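Long-range contact in putative pectin lyase (Geobacillus virus E2, PDB 7CHU), which is a tailspike protein of a thermophilic bacteriophage, a trimer with a pectate lyase-like fold that probably acts on the host surface during cell invasion: residues S103-A108 and T165-C170. Sequence-based numbering, arbitrary orientation.
Sequences SSLNNA and TAQRLC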
ATOM      1  N   SER A 103      -1.190 -31.494  15.250  1.00 17.69           N
ATOM      2  CA  SER A 103      -0.949 -30.160  15.783  1.00 19.21           C
ATOM      3  C   SER A 103      -1.691 -30.001  17.104  1.00 20.30           C
ATOM      4  O   SER A 103      -2.273 -30.943  17.634  1.00 20.28           O
ATOM      5  CB  SER A 103      -1.365 -29.079  14.779  1.00 17.90           C
ATOM      6  OG  SER A 103      -1.064 -27.808  15.318  1.00 19.32           O
ATOM      7  N   SER A 104      -1.630 -28.796  17.654  1.00 22.34           N
ATOM      8  CA  SER A 104      -2.347 -28.473  18.881  1.00 24.05           C
ATOM      9  C   SER A 104      -2.751 -26.997  18.837  1.00 22.70           C
ATOM     10  O   SER A 104      -2.890 -26.430  17.745  1.00 20.03           O
ATOM     11  CB  SER A 104      -1.493 -28.803  20.111  1.00 22.88           C
ATOM     12  OG  SER A 104      -0.225 -28.163  20.045  1.00 21.78           O
ATOM     13  N   LEU A 105      -2.948 -26.361  19.990  1.00 22.29           N
ATOM     14  CA  LEU A 105      -3.531 -25.024  20.012  1.00 20.98           C
ATOM     15  C   LEU A 105      -2.531 -23.978  20.486  1.00 23.88           C
ATOM     16  O   LEU A 105      -1.422 -24.289  20.935  1.00 24.58           O
ATOM     17  CB  LEU A 105      -4.784 -24.981  20.892  1.00 24.95           C
ATOM     18  CG  LEU A 105      -5.967 -25.757  20.331  1.00 25.90           C
ATOM     19  CD1 LEU A 105      -6.635 -26.505  21.461  1.00 34.88           C
ATOM     20  CD2 LEU A 105      -6.936 -24.828  19.649  1.00 31.97           C
ATOM     21  N   ASN A 106      -2.963 -22.722  20.392  1.00 23.82           N
ATOM     22  CA  ASN A 106      -2.115 -21.535  20.640  1.00 25.17           C
ATOM     23  C   ASN A 106      -0.938 -21.616  19.653  1.00 22.85           C
ATOM     24  O   ASN A 106      -1.137 -22.026  18.499  1.00 21.33           O
ATOM     25  CB  ASN A 106      -1.736 -21.463  22.117  1.00 23.83           C
ATOM     26  CG  ASN A 106      -2.855 -20.864  23.006  1.00 38.77           C
ATOM     27  OD1 ASN A 106      -3.784 -20.190  22.531  1.00 32.10           O
ATOM     28  ND2 ASN A 106      -2.775 -21.148  24.310  1.00 37.76           N
ATOM     29  N   ASN A 107       0.281 -21.256  20.072  1.00 22.94           N
ATOM     30  CA  ASN A 107       1.423 -21.179  19.157  1.00 22.95           C
ATOM     31  C   ASN A 107       1.680 -22.509  18.455  1.00 26.54           C
ATOM     32  O   ASN A 107       1.895 -22.540  17.239  1.00 27.58           O
ATOM     33  CB  ASN A 107       2.669 -20.736  19.920  1.00 29.60           C
ATOM     34  CG  ASN A 107       2.818 -19.228  19.977  1.00 38.03           C
ATOM     35  OD1 ASN A 107       3.934 -18.712  19.936  1.00 42.43           O
ATOM     36  ND2 ASN A 107       1.694 -18.508  20.057  1.00 39.33           N
ATOM     37  N   ALA A 108       1.665 -23.621  19.215  1.00 24.81           N
ATOM     38  CA  ALA A 108       1.873 -24.982  18.698  1.00 24.73           C
ATOM     39  C   ALA A 108       3.150 -25.094  17.867  1.00 21.22           C
ATOM     40  O   ALA A 108       3.162 -25.676  16.780  1.00 15.79           O
ATOM     41  CB  ALA A 108       0.671 -25.466  17.890  1.00 22.04           C
ATOM     42  N   THR A 165     -12.288 -23.206  23.536  1.00 25.34           N
ATOM     43  CA  THR A 165     -12.429 -21.753  23.399  1.00 26.63           C
ATOM     44  C   THR A 165     -11.805 -20.964  24.542  1.00 27.97           C
ATOM     45  O   THR A 165     -11.970 -19.738  24.585  1.00 28.60           O
ATOM     46  CB  THR A 165     -13.893 -21.349  23.263  1.00 31.50           C
ATOM     47  OG1 THR A 165     -14.646 -21.949  24.322  1.00 33.28           O
ATOM     48  CG2 THR A 165     -14.449 -21.781  21.904  1.00 31.60           C
ATOM     49  N   ALA A 166     -11.120 -21.618  25.472  1.00 28.85           N
ATOM     50  CA  ALA A 166     -10.283 -20.921  26.439  1.00 27.44           C
ATOM     51  C   ALA A 166      -8.935 -20.521  25.843  1.00 29.02           C
ATOM     52  O   ALA A 166      -8.158 -19.814  26.501  1.00 22.42           O
ATOM     53  CB  ALA A 166     -10.077 -21.811  27.671  1.00 28.07           C
ATOM     54  N   GLN A 167      -8.656 -20.977  24.617  1.00 25.75           N
ATOM     55  CA  GLN A 167      -7.423 -20.818  23.874  1.00 27.19           C
ATOM     56  C   GLN A 167      -7.724 -20.156  22.534  1.00 24.38           C
ATOM     57  O   GLN A 167      -8.881 -19.891  22.177  1.00 20.98           O
ATOM     58  CB  GLN A 167      -6.738 -22.173  23.621  1.00 24.79           C
ATOM     59  CG  GLN A 167      -6.572 -23.104  24.788  1.00 31.21           C
ATOM     60  CD  GLN A 167      -5.437 -24.069  24.520  1.00 31.44           C
ATOM     61  OE1 GLN A 167      -4.343 -23.649  24.122  1.00 35.75           O
ATOM     62  NE2 GLN A 167      -5.692 -25.363  24.693  1.00 29.47           N
ATOM     63  N   ARG A 168      -6.674 -19.945  21.757  1.00 20.81           N
ATOM     64  CA  ARG A 168      -6.828 -19.386  20.427  1.00 19.87           C
ATOM     65  C   ARG A 168      -6.276 -20.334  19.372  1.00 23.76           C
ATOM     66  O   ARG A 168      -5.466 -21.223  19.649  1.00 19.95           O
ATOM     67  CB  ARG A 168      -6.147 -18.032  20.356  1.00 22.16           C
ATOM     68  CG  ARG A 168      -6.705 -17.089  21.410  1.00 22.11           C
ATOM     69  CD  ARG A 168      -6.232 -15.693  21.197  1.00 20.31           C
ATOM     70  NE  ARG A 168      -6.771 -15.121  19.969  1.00 23.14           N
ATOM     71  CZ  ARG A 168      -7.971 -14.563  19.881  1.00 21.83           C
ATOM     72  NH1 ARG A 168      -8.764 -14.506  20.953  1.00 19.66           N
ATOM     73  NH2 ARG A 168      -8.372 -14.046  18.723  1.00 20.28           N
ATOM     74  N   LEU A 169      -6.756 -20.136  18.156  1.00 18.39           N
ATOM     75  CA  LEU A 169      -6.211 -20.778  16.977  1.00 19.22           C
ATOM     76  C   LEU A 169      -5.217 -19.821  16.338  1.00 18.31           C
ATOM     77  O   LEU A 169      -5.578 -18.677  16.049  1.00 15.41           O
ATOM     78  CB  LEU A 169      -7.342 -21.097  16.002  1.00 19.79           C
ATOM     79  CG  LEU A 169      -7.103 -22.255  15.067  1.00 20.00           C
ATOM     80  CD1 LEU A 169      -6.970 -23.504  15.912  1.00 24.61           C
ATOM     81  CD2 LEU A 169      -8.287 -22.362  14.137  1.00 22.51           C
ATOM     82  N   CYS A 170      -3.984 -20.282  16.094  1.00 11.92           N
ATOM     83  CA  CYS A 170      -2.941 -19.408  15.561  1.00 16.12           C
ATOM     84  C   CYS A 170      -2.380 -19.889  14.228  1.00 16.22           C
ATOM     85  O   CYS A 170      -2.279 -21.095  13.965  1.00 12.32           O
ATOM     86  CB  CYS A 170      -1.786 -19.253  16.556  1.00 16.19           C
ATOM     87  SG  CYS A 170      -2.288 -18.550  18.119  1.00 26.71           S
TER
HETATM   88  O   HOH W   1      -1.881 -24.699  24.369  1.00 33.06           O
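N106 holds the R168 backbone with two bonds, one from its main-chain N and one to its side-chain OD1. Its N donates to R168 O at 3.0 Å, nearly in line with the carbonyl. Its OD1 accepts from R168 N, also at 3.0 Å, with the donor tilted 29° from the amide plane. CG of N106 lies beside its own backbone N (chi1 -80°). The tight part continues toward the strand that begins at L169. There N106 O rests 3.4 Å from C170 CB and also accepts from S133 OG. L105 CD2 meets L169 CD1 at 4.0 Å. The Q167 side chain crosses L105 and N106 at about a right angle. Its NE2 lies 3.6 Å from L105 CD1.

The amide end of Q167 is the looser, wetter side. Q167 OE1 lies 3.0 Å from N106 ND2, but no hydrogen bond forms. A water donates to Q167 OE1 at 2.7 Å and only weakly to L105 O. R168 NE bonds S195, NH1 makes a salt bridge to E216, and the side chain makes a cation-pi contact with W218.

The contact joins the loop between helix 91-99 and strand 113-117 to the lead-in and first residues of strand 169-175 in the right-handed parallel beta-helix. N107 of this loop also bonds R205 of the second subunit. This chemistry is consistent with two bonds setting the loop against R168, while L105 and Q167 cover the join.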